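Local coordinates for protein fructosyl amine: oxygen oxidoreductase (Aspergillus fumigatus, PDB 3DJE) that uses FAD to oxidise fructosyl amines and fructosyl amino acids, the early products of sugar attack on amines, and so acts as a deglycating enzyme, at residues 230-236 and 334-340; 310-314 and 326-330; 183-189 and 200-204. All coordinates share one frame. Residues are numbered along the deposited sequence.

Interaction 1 (230-236 and 334-340). With FAD (flavin-adenine dinucleotide), chain C; FSA (1-S-(carboxymethyl)-1-thio-beta-D-fructopyranose), chain D.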
loop_
_atom_site.group_PDB
_atom_site.type_symbol
_atom_site.label_atom_id
_atom_site.label_comp_id
_atom_site.label_asym_id
_atom_site.label_seq_id
_atom_site.Cartn_x
_atom_site.Cartn_y
_atom_site.Cartn_z
ATOM N N GLN A 230 0.005 11.207 -14.460
ATOM C CA GLN A 230 -0.241 11.336 -13.010
ATOM C C GLN A 230 0.201 10.131 -12.179
ATOM O O GLN A 230 0.436 10.278 -10.974
ATOM C CB GLN A 230 -1.706 11.635 -12.715
ATOM C CG GLN A 230 -2.143 13.049 -13.041
ATOM C CD GLN A 230 -3.628 13.209 -12.861
ATOM O OE1 GLN A 230 -4.097 13.565 -11.779
ATOM N NE2 GLN A 230 -4.388 12.919 -13.915
ATOM N N LEU A 231 0.313 8.953 -12.796
ATOM C CA LEU A 231 0.666 7.747 -12.020
ATOM C C LEU A 231 1.999 7.136 -12.440
ATOM O O LEU A 231 2.236 6.952 -13.629
ATOM C CB LEU A 231 -0.442 6.684 -12.114
ATOM C CG LEU A 231 -1.865 7.044 -11.654
ATOM C CD1 LEU A 231 -2.808 5.868 -11.931
ATOM C CD2 LEU A 231 -1.870 7.395 -10.175
ATOM N N ARG A 232 2.849 6.802 -11.471
ATOM C CA ARG A 232 4.069 6.042 -11.740
ATOM C C ARG A 232 3.978 4.699 -11.017
ATOM O O ARG A 232 4.238 4.631 -9.803
ATOM C CB ARG A 232 5.327 6.791 -11.264
ATOM C CG ARG A 232 6.625 6.044 -11.619
ATOM C CD ARG A 232 7.855 6.674 -10.939
ATOM N NE ARG A 232 7.827 6.492 -9.486
ATOM C CZ ARG A 232 8.675 7.072 -8.639
ATOM N NH1 ARG A 232 9.614 7.903 -9.100
ATOM N NH2 ARG A 232 8.575 6.852 -7.323
ATOM N N PRO A 233 3.611 3.626 -11.741
ATOM C CA PRO A 233 3.674 2.296 -11.131
ATOM C C PRO A 233 5.086 1.998 -10.640
ATOM O O PRO A 233 6.053 2.134 -11.403
ATOM C CB PRO A 233 3.259 1.363 -12.271
ATOM C CG PRO A 233 2.394 2.202 -13.131
ATOM C CD PRO A 233 3.078 3.560 -13.113
ATOM N N THR A 234 5.198 1.614 -9.365
ATOM C CA THR A 234 6.496 1.419 -8.710
ATOM C C THR A 234 6.383 0.251 -7.734
ATOM O O THR A 234 5.311 0.013 -7.153
ATOM C CB THR A 234 6.947 2.706 -7.984
ATOM O OG1 THR A 234 6.738 3.829 -8.845
ATOM C CG2 THR A 234 8.434 2.632 -7.629
ATOM N N ALA A 235 7.479 -0.478 -7.569
ATOM C CA ALA A 235 7.448 -1.699 -6.787
ATOM C C ALA A 235 8.462 -1.716 -5.654
ATOM O O ALA A 235 9.568 -1.167 -5.780
ATOM C CB ALA A 235 7.659 -2.893 -7.689
ATOM N N TRP A 236 8.077 -2.402 -4.577
ATOM C CA TRP A 236 8.936 -2.648 -3.428
ATOM C C TRP A 236 9.061 -4.153 -3.208
ATOM O O TRP A 236 8.397 -4.957 -3.886
ATOM C CB TRP A 236 8.456 -1.864 -2.182
ATOM C CG TRP A 236 8.784 -0.410 -2.376
ATOM C CD1 TRP A 236 9.935 0.227 -1.986
ATOM C CD2 TRP A 236 8.006 0.566 -3.090
ATOM N NE1 TRP A 236 9.918 1.539 -2.404
ATOM C CE2 TRP A 236 8.745 1.776 -3.077
ATOM C CE3 TRP A 236 6.743 0.545 -3.716
ATOM C CZ2 TRP A 236 8.272 2.949 -3.680
ATOM C CZ3 TRP A 236 6.268 1.724 -4.313
ATOM C CH2 TRP A 236 7.041 2.914 -4.283
ATOM N N ILE A 334 7.813 -9.243 -5.069
ATOM C CA ILE A 334 7.674 -7.812 -5.345
ATOM C C ILE A 334 6.199 -7.391 -5.166
ATOM O O ILE A 334 5.268 -8.207 -5.310
ATOM C CB ILE A 334 8.235 -7.429 -6.725
ATOM C CG1 ILE A 334 7.403 -8.048 -7.856
ATOM C CG2 ILE A 334 9.735 -7.879 -6.819
ATOM C CD1 ILE A 334 7.845 -7.602 -9.267
ATOM N N CYS A 335 6.012 -6.119 -4.841
ATOM C CA CYS A 335 4.727 -5.589 -4.439
ATOM C C CYS A 335 4.596 -4.202 -5.069
ATOM O O CYS A 335 5.489 -3.359 -4.897
ATOM C CB CYS A 335 4.754 -5.491 -2.909
ATOM S SG CYS A 335 3.419 -4.582 -2.130
ATOM N N TRP A 336 3.505 -3.975 -5.811
ATOM C CA TRP A 336 3.365 -2.777 -6.641
ATOM C C TRP A 336 2.339 -1.794 -6.127
ATOM O O TRP A 336 1.273 -2.196 -5.651
ATOM C CB TRP A 336 2.905 -3.158 -8.043
ATOM C CG TRP A 336 3.943 -3.838 -8.887
ATOM C CD1 TRP A 336 4.197 -5.170 -8.947
ATOM C CD2 TRP A 336 4.837 -3.207 -9.806
ATOM N NE1 TRP A 336 5.210 -5.420 -9.852
ATOM C CE2 TRP A 336 5.622 -4.228 -10.388
ATOM C CE3 TRP A 336 5.059 -1.867 -10.188
ATOM C CZ2 TRP A 336 6.615 -3.963 -11.349
ATOM C CZ3 TRP A 336 6.054 -1.600 -11.140
ATOM C CH2 TRP A 336 6.823 -2.653 -11.702
ATOM N N CYS A 337 2.653 -0.508 -6.265
ATOM C CA CYS A 337 1.654 0.549 -6.077
ATOM C C CYS A 337 1.894 1.584 -7.170
ATOM O O CYS A 337 2.572 1.296 -8.175
ATOM C CB CYS A 337 1.727 1.135 -4.661
ATOM S SG CYS A 337 0.273 2.134 -4.145
ATOM N N ALA A 338 1.341 2.777 -6.999
ATOM C CA ALA A 338 1.552 3.835 -7.991
ATOM C C ALA A 338 1.586 5.197 -7.354
ATOM O O ALA A 338 0.657 5.575 -6.632
ATOM C CB ALA A 338 0.503 3.775 -9.094
ATOM N N ASP A 339 2.661 5.932 -7.630
ATOM C CA ASP A 339 2.916 7.224 -6.994
ATOM C C ASP A 339 2.432 8.362 -7.876
ATOM O O ASP A 339 2.728 8.405 -9.090
ATOM C CB ASP A 339 4.416 7.448 -6.791
ATOM C CG ASP A 339 5.014 6.600 -5.692
ATOM O OD1 ASP A 339 4.396 6.464 -4.615
ATOM O OD2 ASP A 339 6.140 6.129 -5.911
ATOM N N THR A 340 1.699 9.288 -7.274
ATOM C CA THR A 340 1.431 10.577 -7.906
ATOM C C THR A 340 2.683 11.457 -7.747
ATOM O O THR A 340 3.610 11.098 -7.014
ATOM C CB THR A 340 0.208 11.270 -7.297
ATOM O OG1 THR A 340 0.432 11.424 -5.892
ATOM C CG2 THR A 340 -1.097 10.446 -7.539
HETATM P PA FAD C . -4.113 -3.009 -4.810
HETATM O O1A FAD C . -4.518 -3.385 -3.451
HETATM O O2A FAD C . -2.791 -3.488 -5.320
HETATM O O5B FAD C . -5.304 -3.496 -5.730
HETATM C C5B FAD C . -5.262 -3.431 -7.158
HETATM C C4B FAD C . -6.228 -4.503 -7.677
HETATM O O4B FAD C . -6.311 -4.229 -9.088
HETATM C C3B FAD C . -5.553 -5.886 -7.519
HETATM O O3B FAD C . -6.347 -6.759 -6.699
HETATM C C2B FAD C . -5.482 -6.372 -8.976
HETATM O O2B FAD C . -5.755 -7.802 -9.101
HETATM C C1B FAD C . -6.544 -5.475 -9.671
HETATM N N9A FAD C . -6.336 -5.573 -11.148
HETATM C C8A FAD C . -5.174 -5.602 -11.834
HETATM N N7A FAD C . -5.445 -5.760 -13.147
HETATM C C5A FAD C . -6.777 -5.831 -13.282
HETATM C C6A FAD C . -7.634 -6.007 -14.374
HETATM N N6A FAD C . -7.125 -6.156 -15.620
HETATM N N1A FAD C . -8.963 -6.035 -14.158
HETATM C C2A FAD C . -9.474 -5.899 -12.928
HETATM N N3A FAD C . -8.684 -5.735 -11.862
HETATM C C4A FAD C . -7.340 -5.700 -12.021
HETATM N N1 FAD C . 0.618 0.964 3.086
HETATM C C2 FAD C . 0.377 1.257 4.426
HETATM O O2 FAD C . -0.568 1.969 4.771
HETATM N N3 FAD C . 1.235 0.734 5.395
HETATM C C4 FAD C . 2.327 -0.058 5.058
HETATM O O4 FAD C . 3.064 -0.508 5.945
HETATM C C4X FAD C . 2.569 -0.329 3.703
HETATM N N5 FAD C . 3.663 -1.106 3.328
HETATM C C5X FAD C . 3.790 -1.513 2.002
HETATM C C6 FAD C . 4.764 -2.456 1.687
HETATM C C7 FAD C . 4.889 -2.921 0.383
HETATM C C7M FAD C . 5.997 -3.942 0.090
HETATM C C8 FAD C . 4.024 -2.465 -0.610
HETATM C C8M FAD C . 4.117 -3.043 -2.042
HETATM C C9 FAD C . 3.033 -1.528 -0.282
HETATM C C9A FAD C . 2.903 -1.056 1.030
HETATM N N10 FAD C . 1.927 -0.105 1.387
HETATM C C10 FAD C . 1.709 0.185 2.734
HETATM C "C1'" FAD C . 1.126 0.569 0.356
HETATM C "C2'" FAD C . -0.215 -0.147 0.189
HETATM O "O2'" FAD C . -0.013 -1.577 0.208
HETATM C "C3'" FAD C . -0.853 0.285 -1.128
HETATM O "O3'" FAD C . -0.787 1.722 -1.236
HETATM C "C4'" FAD C . -2.329 -0.119 -1.218
HETATM O "O4'" FAD C . -2.534 -1.470 -0.805
HETATM C "C5'" FAD C . -2.796 0.039 -2.669
HETATM O "O5'" FAD C . -4.194 -0.282 -2.763
HETATM P P FAD C . -4.926 -0.275 -4.189
HETATM O O1P FAD C . -4.674 1.036 -4.858
HETATM O O2P FAD C . -6.306 -0.734 -3.932
HETATM O O3P FAD C . -4.177 -1.415 -5.040
HETATM O OAB FSA D . 2.704 4.070 5.324
HETATM C CAL FSA D . 3.496 3.549 6.138
HETATM O OAA FSA D . 3.497 3.855 7.359
HETATM C CAH FSA D . 4.521 2.530 5.681
HETATM S SAK FSA D . 4.532 2.322 3.929
HETATM C C1 FSA D . 5.878 1.171 3.902
HETATM C C2 FSA D . 6.545 1.136 2.520
HETATM O O2 FSA D . 7.289 -0.084 2.373
HETATM C C3 FSA D . 7.491 2.327 2.331
HETATM O O3 FSA D . 8.593 2.232 3.245
HETATM C C4 FSA D . 7.975 2.454 0.883
HETATM O O4 FSA D . 8.696 3.687 0.723
HETATM C C5 FSA D . 6.809 2.442 -0.111
HETATM O O5 FSA D . 6.044 3.647 -0.021
HETATM C C6 FSA D . 5.931 1.228 0.152
HETATM O O6 FSA D . 5.501 1.234 1.525
#
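Strands 232-236 and 334-339 run antiparallel with regular backbone pairing. R232 N donates to D339 O (2.9 Å) and D339 N to R232 O (3.0 Å); T234 N to C337 O and C337 N to T234 O are both 2.9 Å, W236 N to C335 O and C335 N to W236 O both 2.8 Å. Between these pairs the backbones of A235 and A338 bond outward, to Y284 and S363. P233, lacking an amide hydrogen, offers its carbonyl to S297 OG. A235, too small to block an indole, lays CB over the face of W336, 3.6 Å from the six-membered ring's centroid, while W336 NE1 is satisfied by F300 O.

On the face carrying R232, T234 and W236, buried charges are paired. R232 NH2 and D339 OD2 form a salt bridge (2.9 Å), and R411, which also bonds FSA, takes the same oxygen. R232 NH1 is taken by the carbonyls of W405 and D407, R232 NE by T234 OG1 (2.9 Å), and T234 OG1 gives its proton to R232 O (2.8 Å). The W236 indole, its NE1 held by H281 O, places CE2 3.6 Å from FSA C5. C335 SG is covalently joined to FAD C8M (1.7 Å), and C337 SG approaches FAD O3' at 3.1 Å. This cysteinyl link to the flavin 8-methyl group is characteristic of the MSOX/MTOX active site.

Interaction 2 (310-314 and 326-330)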
loop_
_atom_site.group_PDB
_atom_site.type_symbol
_atom_site.label_atom_id
_atom_site.label_comp_id
_atom_site.label_asym_id
_atom_site.label_seq_id
_atom_site.Cartn_x
_atom_site.Cartn_y
_atom_site.Cartn_z
ATOM N N GLU A 310 17.830 -8.840 -1.758
ATOM C CA GLU A 310 18.259 -9.790 -0.738
ATOM C C GLU A 310 19.478 -9.281 0.040
ATOM O O GLU A 310 19.517 -9.381 1.261
ATOM C CB GLU A 310 18.582 -11.150 -1.343
ATOM C CG GLU A 310 19.233 -12.104 -0.349
ATOM C CD GLU A 310 19.401 -13.514 -0.899
ATOM O OE1 GLU A 310 19.483 -13.668 -2.137
ATOM O OE2 GLU A 310 19.458 -14.469 -0.095
ATOM N N THR A 311 20.475 -8.756 -0.670
ATOM C CA THR A 311 21.680 -8.228 -0.012
ATOM C C THR A 311 21.324 -7.099 0.963
ATOM O O THR A 311 21.826 -7.059 2.090
ATOM C CB THR A 311 22.715 -7.773 -1.066
ATOM O OG1 THR A 311 23.032 -8.900 -1.883
ATOM C CG2 THR A 311 23.994 -7.259 -0.414
ATOM N N ARG A 312 20.416 -6.216 0.548
ATOM C CA ARG A 312 19.980 -5.120 1.410
ATOM C C ARG A 312 19.216 -5.620 2.634
ATOM O O ARG A 312 19.403 -5.099 3.725
ATOM C CB ARG A 312 19.141 -4.102 0.642
ATOM C CG ARG A 312 19.903 -3.356 -0.441
ATOM C CD ARG A 312 19.054 -2.243 -1.032
ATOM N NE ARG A 312 17.857 -2.764 -1.712
ATOM C CZ ARG A 312 17.732 -2.910 -3.029
ATOM N NH1 ARG A 312 18.721 -2.581 -3.858
ATOM N NH2 ARG A 312 16.608 -3.392 -3.524
ATOM N N VAL A 313 18.378 -6.644 2.445
ATOM C CA VAL A 313 17.643 -7.259 3.557
ATOM C C VAL A 313 18.597 -7.833 4.601
ATOM O O VAL A 313 18.431 -7.590 5.795
ATOM C CB VAL A 313 16.690 -8.381 3.060
ATOM C CG1 VAL A 313 16.177 -9.242 4.213
ATOM C CG2 VAL A 313 15.534 -7.791 2.271
ATOM N N ARG A 314 19.597 -8.590 4.148
ATOM C CA ARG A 314 20.547 -9.232 5.062
ATOM C C ARG A 314 21.439 -8.202 5.752
ATOM O O ARG A 314 21.825 -8.404 6.904
ATOM C CB ARG A 314 21.350 -10.324 4.349
ATOM C CG ARG A 314 20.451 -11.417 3.754
ATOM C CD ARG A 314 21.213 -12.657 3.356
ATOM N NE ARG A 314 20.335 -13.672 2.772
ATOM C CZ ARG A 314 19.566 -14.509 3.466
ATOM N NH1 ARG A 314 18.815 -15.393 2.821
ATOM N NH2 ARG A 314 19.534 -14.464 4.797
ATOM N N ASP A 326 21.496 -14.773 8.196
ATOM C CA ASP A 326 21.890 -15.792 7.229
ATOM C C ASP A 326 20.818 -16.860 7.018
ATOM O O ASP A 326 21.023 -17.804 6.256
ATOM C CB ASP A 326 23.214 -16.443 7.648
ATOM C CG ASP A 326 24.394 -15.481 7.567
ATOM O OD1 ASP A 326 24.444 -14.654 6.622
ATOM O OD2 ASP A 326 25.274 -15.550 8.453
ATOM N N ARG A 327 19.675 -16.702 7.686
ATOM C CA ARG A 327 18.555 -17.628 7.529
ATOM C C ARG A 327 17.993 -17.610 6.104
ATOM O O ARG A 327 17.856 -16.541 5.498
ATOM C CB ARG A 327 17.432 -17.292 8.515
ATOM C CG ARG A 327 17.811 -17.367 9.979
ATOM C CD ARG A 327 17.892 -18.785 10.500
ATOM N NE ARG A 327 18.071 -18.772 11.954
ATOM C CZ ARG A 327 17.089 -18.868 12.846
ATOM N NH1 ARG A 327 15.828 -19.007 12.459
ATOM N NH2 ARG A 327 17.374 -18.833 14.140
ATOM N N PRO A 328 17.656 -18.797 5.564
ATOM C CA PRO A 328 17.002 -18.803 4.261
ATOM C C PRO A 328 15.640 -18.125 4.347
ATOM O O PRO A 328 14.975 -18.202 5.389
ATOM C CB PRO A 328 16.817 -20.296 3.967
ATOM C CG PRO A 328 16.824 -20.954 5.298
ATOM C CD PRO A 328 17.840 -20.162 6.091
ATOM N N PHE A 329 15.247 -17.455 3.269
ATOM C CA PHE A 329 13.895 -16.880 3.176
ATOM C C PHE A 329 12.866 -17.976 2.920
ATOM O O PHE A 329 13.124 -18.905 2.148
ATOM C CB PHE A 329 13.817 -15.853 2.051
ATOM C CG PHE A 329 14.796 -14.717 2.176
ATOM C CD1 PHE A 329 15.202 -14.242 3.425
ATOM C CD2 PHE A 329 15.278 -14.086 1.032
ATOM C CE1 PHE A 329 16.098 -13.176 3.529
ATOM C CE2 PHE A 329 16.165 -13.012 1.123
ATOM C CZ PHE A 329 16.581 -12.557 2.371
ATOM N N SER A 330 11.700 -17.860 3.553
ATOM C CA SER A 330 10.620 -18.831 3.337
ATOM C C SER A 330 9.634 -18.352 2.266
ATOM O O SER A 330 8.831 -19.140 1.757
ATOM C CB SER A 330 9.866 -19.086 4.634
ATOM O OG SER A 330 9.337 -17.867 5.118
#
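A surface contact built on an arginine-phenylalanine stack ties helix 307-320 to the irregular segment 326-330, which leads from that helix into strand 331-339. R314 of the helix reaches across with its guanidinium lying flat on the F329 ring: the planes differ by 4°, the centres are 4.2 Å apart, and R314 CZ sits 32° off the ring normal, an off-centre cation-pi contact. R314 NH1 comes within 3.6 Å of F329 CE1.

Stacking leaves the rim of the guanidinium available for hydrogen bonds in its plane. The carbonyl R327 O receives both R314 NH2 (2.8 Å) and R314 NH1 (3.1 Å), and A325 O also accepts from NH2. On the helix side E310 stands one turn before R314, so that its OE2 lies 3.1 Å from R314 NE and 3.1 Å from R314 NH1, closing a salt bridge within the helix. The aliphatic part of E310 serves as well, its CG lying 3.5 Å from F329 CE2.

The ring also has apolar company. V313 CG1 approaches F329 CZ at 3.8 Å, and V239 and I241 of strand 232-242 touch the same phenylalanine, so F329 bridges helix, loop and sheet. R327 turns its own charged end away, to E247.

The chemistry suits a partly exposed site: the flat face of the cationic guanidinium rests on the phenylalanine pi cloud, while its five N-H groups point outward in its plane, matched by five bonds to one carboxylate oxygen and two carbonyls, so charge and donors are satisfied without full burial.

Interaction 3 (183-189 and 200-204). Unlike the reference sequence in segment 200-204: A203 (reference Gly). With FAD (flavin-adenine dinucleotide), chain C.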
loop_
_atom_site.group_PDB
_atom_site.type_symbol
_atom_site.label_atom_id
_atom_site.label_comp_id
_atom_site.label_asym_id
_atom_site.label_seq_id
_atom_site.Cartn_x
_atom_site.Cartn_y
_atom_site.Cartn_z
ATOM N N PRO A 183 -10.246 -16.051 -16.955
ATOM C CA PRO A 183 -10.479 -14.752 -17.603
ATOM C C PRO A 183 -11.658 -13.916 -17.116
ATOM O O PRO A 183 -11.745 -12.749 -17.506
ATOM C CB PRO A 183 -10.748 -15.151 -19.062
ATOM C CG PRO A 183 -11.470 -16.470 -18.937
ATOM C CD PRO A 183 -10.870 -17.156 -17.713
ATOM N N GLN A 184 -12.551 -14.486 -16.308
ATOM C CA GLN A 184 -13.849 -13.844 -15.998
ATOM C C GLN A 184 -13.751 -12.464 -15.333
ATOM O O GLN A 184 -14.626 -11.625 -15.531
ATOM C CB GLN A 184 -14.762 -14.769 -15.175
ATOM C CG GLN A 184 -14.149 -15.270 -13.849
ATOM C CD GLN A 184 -13.252 -16.516 -14.022
ATOM O OE1 GLN A 184 -12.982 -16.967 -15.145
ATOM N NE2 GLN A 184 -12.788 -17.074 -12.897
ATOM N N GLY A 185 -12.699 -12.241 -14.553
ATOM C CA GLY A 185 -12.545 -10.965 -13.843
ATOM C C GLY A 185 -11.433 -10.071 -14.361
ATOM O O GLY A 185 -11.153 -9.037 -13.760
ATOM N N ARG A 186 -10.786 -10.465 -15.463
ATOM C CA ARG A 186 -9.694 -9.676 -16.016
ATOM C C ARG A 186 -10.253 -8.665 -17.006
ATOM O O ARG A 186 -10.630 -9.020 -18.134
ATOM C CB ARG A 186 -8.626 -10.558 -16.695
ATOM C CG ARG A 186 -7.553 -9.738 -17.410
ATOM C CD ARG A 186 -6.312 -10.543 -17.804
ATOM N NE ARG A 186 -5.407 -10.737 -16.668
ATOM C CZ ARG A 186 -4.659 -9.777 -16.117
ATOM N NH1 ARG A 186 -4.707 -8.528 -16.591
ATOM N NH2 ARG A 186 -3.869 -10.058 -15.081
ATOM N N VAL A 187 -10.303 -7.404 -16.598
ATOM C CA VAL A 187 -10.781 -6.366 -17.519
ATOM C C VAL A 187 -9.747 -6.172 -18.623
ATOM O O VAL A 187 -8.543 -6.063 -18.347
ATOM C CB VAL A 187 -11.025 -5.026 -16.794
ATOM C CG1 VAL A 187 -11.296 -3.927 -17.795
ATOM C CG2 VAL A 187 -12.203 -5.155 -15.821
ATOM N N VAL A 188 -10.222 -6.115 -19.870
ATOM C CA VAL A 188 -9.317 -5.901 -21.011
ATOM C C VAL A 188 -9.432 -4.507 -21.614
ATOM O O VAL A 188 -8.500 -4.034 -22.272
ATOM C CB VAL A 188 -9.457 -6.971 -22.126
ATOM C CG1 VAL A 188 -9.107 -8.366 -21.566
ATOM C CG2 VAL A 188 -10.851 -6.934 -22.757
ATOM N N THR A 189 -10.588 -3.874 -21.411
ATOM C CA THR A 189 -10.779 -2.465 -21.771
ATOM C C THR A 189 -11.989 -1.915 -21.051
ATOM O O THR A 189 -12.896 -2.658 -20.713
ATOM C CB THR A 189 -10.980 -2.272 -23.302
ATOM O OG1 THR A 189 -11.013 -0.869 -23.609
ATOM C CG2 THR A 189 -12.263 -2.946 -23.796
ATOM N N ALA A 200 -17.125 -1.995 -18.526
ATOM C CA ALA A 200 -15.882 -2.702 -18.880
ATOM C C ALA A 200 -16.151 -3.989 -19.634
ATOM O O ALA A 200 -17.241 -4.557 -19.552
ATOM C CB ALA A 200 -15.081 -3.034 -17.623
ATOM N N VAL A 201 -15.135 -4.451 -20.348
ATOM C CA VAL A 201 -15.200 -5.767 -20.997
ATOM C C VAL A 201 -14.139 -6.646 -20.355
ATOM O O VAL A 201 -12.992 -6.209 -20.202
ATOM C CB VAL A 201 -14.921 -5.668 -22.502
ATOM C CG1 VAL A 201 -15.040 -7.042 -23.166
ATOM C CG2 VAL A 201 -15.868 -4.667 -23.166
ATOM N N THR A 202 -14.514 -7.882 -20.005
ATOM C CA THR A 202 -13.553 -8.832 -19.421
ATOM C C THR A 202 -13.002 -9.800 -20.476
ATOM O O THR A 202 -13.569 -9.907 -21.573
ATOM C CB THR A 202 -14.138 -9.588 -18.212
ATOM O OG1 THR A 202 -15.426 -10.113 -18.552
ATOM C CG2 THR A 202 -14.306 -8.625 -17.027
ATOM N N ALA A 203 -11.910 -10.484 -20.138
ATOM C CA ALA A 203 -11.170 -11.323 -21.093
ATOM C C ALA A 203 -11.953 -12.538 -21.597
ATOM O O ALA A 203 -11.547 -13.150 -22.604
ATOM C CB ALA A 203 -9.868 -11.785 -20.477
ATOM N N ASP A 204 -13.011 -12.924 -20.875
ATOM C CA ASP A 204 -13.948 -13.968 -21.341
ATOM C C ASP A 204 -14.926 -13.452 -22.402
ATOM O O ASP A 204 -15.810 -14.190 -22.868
ATOM C CB ASP A 204 -14.726 -14.595 -20.171
ATOM C CG ASP A 204 -15.563 -13.595 -19.412
ATOM O OD1 ASP A 204 -15.364 -12.364 -19.617
ATOM O OD2 ASP A 204 -16.440 -14.026 -18.606
HETATM P PA FAD C . -4.113 -3.009 -4.810
HETATM O O1A FAD C . -4.518 -3.385 -3.451
HETATM O O2A FAD C . -2.791 -3.488 -5.320
HETATM O O5B FAD C . -5.304 -3.496 -5.730
HETATM C C5B FAD C . -5.262 -3.431 -7.158
HETATM C C4B FAD C . -6.228 -4.503 -7.677
HETATM O O4B FAD C . -6.311 -4.229 -9.088
HETATM C C3B FAD C . -5.553 -5.886 -7.519
HETATM O O3B FAD C . -6.347 -6.759 -6.699
HETATM C C2B FAD C . -5.482 -6.372 -8.976
HETATM O O2B FAD C . -5.755 -7.802 -9.101
HETATM C C1B FAD C . -6.544 -5.475 -9.671
HETATM N N9A FAD C . -6.336 -5.573 -11.148
HETATM C C8A FAD C . -5.174 -5.602 -11.834
HETATM N N7A FAD C . -5.445 -5.760 -13.147
HETATM C C5A FAD C . -6.777 -5.831 -13.282
HETATM C C6A FAD C . -7.634 -6.007 -14.374
HETATM N N6A FAD C . -7.125 -6.156 -15.620
HETATM N N1A FAD C . -8.963 -6.035 -14.158
HETATM C C2A FAD C . -9.474 -5.899 -12.928
HETATM N N3A FAD C . -8.684 -5.735 -11.862
HETATM C C4A FAD C . -7.340 -5.700 -12.021
HETATM N N1 FAD C . 0.618 0.964 3.086
HETATM C C2 FAD C . 0.377 1.257 4.426
HETATM O O2 FAD C . -0.568 1.969 4.771
HETATM N N3 FAD C . 1.235 0.734 5.395
HETATM C C4 FAD C . 2.327 -0.058 5.058
HETATM O O4 FAD C . 3.064 -0.508 5.945
HETATM C C4X FAD C . 2.569 -0.329 3.703
HETATM N N5 FAD C . 3.663 -1.106 3.328
HETATM C C5X FAD C . 3.790 -1.513 2.002
HETATM C C6 FAD C . 4.764 -2.456 1.687
HETATM C C7 FAD C . 4.889 -2.921 0.383
HETATM C C7M FAD C . 5.997 -3.942 0.090
HETATM C C8 FAD C . 4.024 -2.465 -0.610
HETATM C C8M FAD C . 4.117 -3.043 -2.042
HETATM C C9 FAD C . 3.033 -1.528 -0.282
HETATM C C9A FAD C . 2.903 -1.056 1.030
HETATM N N10 FAD C . 1.927 -0.105 1.387
HETATM C C10 FAD C . 1.709 0.185 2.734
HETATM C "C1'" FAD C . 1.126 0.569 0.356
HETATM C "C2'" FAD C . -0.215 -0.147 0.189
HETATM O "O2'" FAD C . -0.013 -1.577 0.208
HETATM C "C3'" FAD C . -0.853 0.285 -1.128
HETATM O "O3'" FAD C . -0.787 1.722 -1.236
HETATM C "C4'" FAD C . -2.329 -0.119 -1.218
HETATM O "O4'" FAD C . -2.534 -1.470 -0.805
HETATM C "C5'" FAD C . -2.796 0.039 -2.669
HETATM O "O5'" FAD C . -4.194 -0.282 -2.763
HETATM P P FAD C . -4.926 -0.275 -4.189
HETATM O O1P FAD C . -4.674 1.036 -4.858
HETATM O O2P FAD C . -6.306 -0.734 -3.932
HETATM O O3P FAD C . -4.177 -1.415 -5.040
HETATM O O HOH W 1 -16.993 -12.224 -16.659
#
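The segment 183-189 leads into the first strand of a beta hairpin, 187-193 with 196-202, and pairs with the end of the second strand through a classic beta bulge. P183, preceded by a cis peptide bond, opens a type I turn closed by R186 N on P183 O (3.2 Å), and packs its CB 3.8 Å from A203 CB. Q184 NE2 donates to T180 O, while Q184 O lies 3.4 Å from T202 CG2. G185 O lies 3.7 Å from FAD C2A. R186 O then accepts A203 N (2.8 Å), and R186 NH1 lies 3.5 Å from FAD N6A.

V187 reads the adenine with its backbone: V187 N donates to FAD N1A (3.1 Å) and FAD N6A donates to V187 O (3.1 Å). Its branched, buried side chain packs CG1 against A200 CB (3.9 Å) and also touches L36 and V12 of the Rossmann-type sheet. At the bulge V188 and T189 both face V201, shifting the register by one: V188 N bonds to V201 O (2.8 Å), and V201 N to T189 O (2.9 Å). V188 CG1 also covers A203 CB (3.7 Å). Within 200-204, T202 OG1 gives D204 OD1 a very short bond (2.5 Å). One water ties D204 back to the opening turn, donating both to Q184 O and to D204 OD2, each at 2.7 Å.

Interactions 1 and 3 hold opposite ends of one FAD: interaction 1 carries the covalent link to the flavin and lines the FSA pocket, and interaction 3 binds the adenine. Their centres are 22 Å apart and their nearest atoms about 11 Å, so the extended cofactor spans a gap that the segments do not close. Interaction 2 touches neither ligand; the V313 side chain is about 11 Å from both FAD and FSA. Its centre is 24 Å from that of interaction 1 and 38 Å from that of interaction 3. Yet it is tied to the active site by the chain, since the loop 326-330 runs directly into strand 331-339, which bears the flavin-linked cysteine.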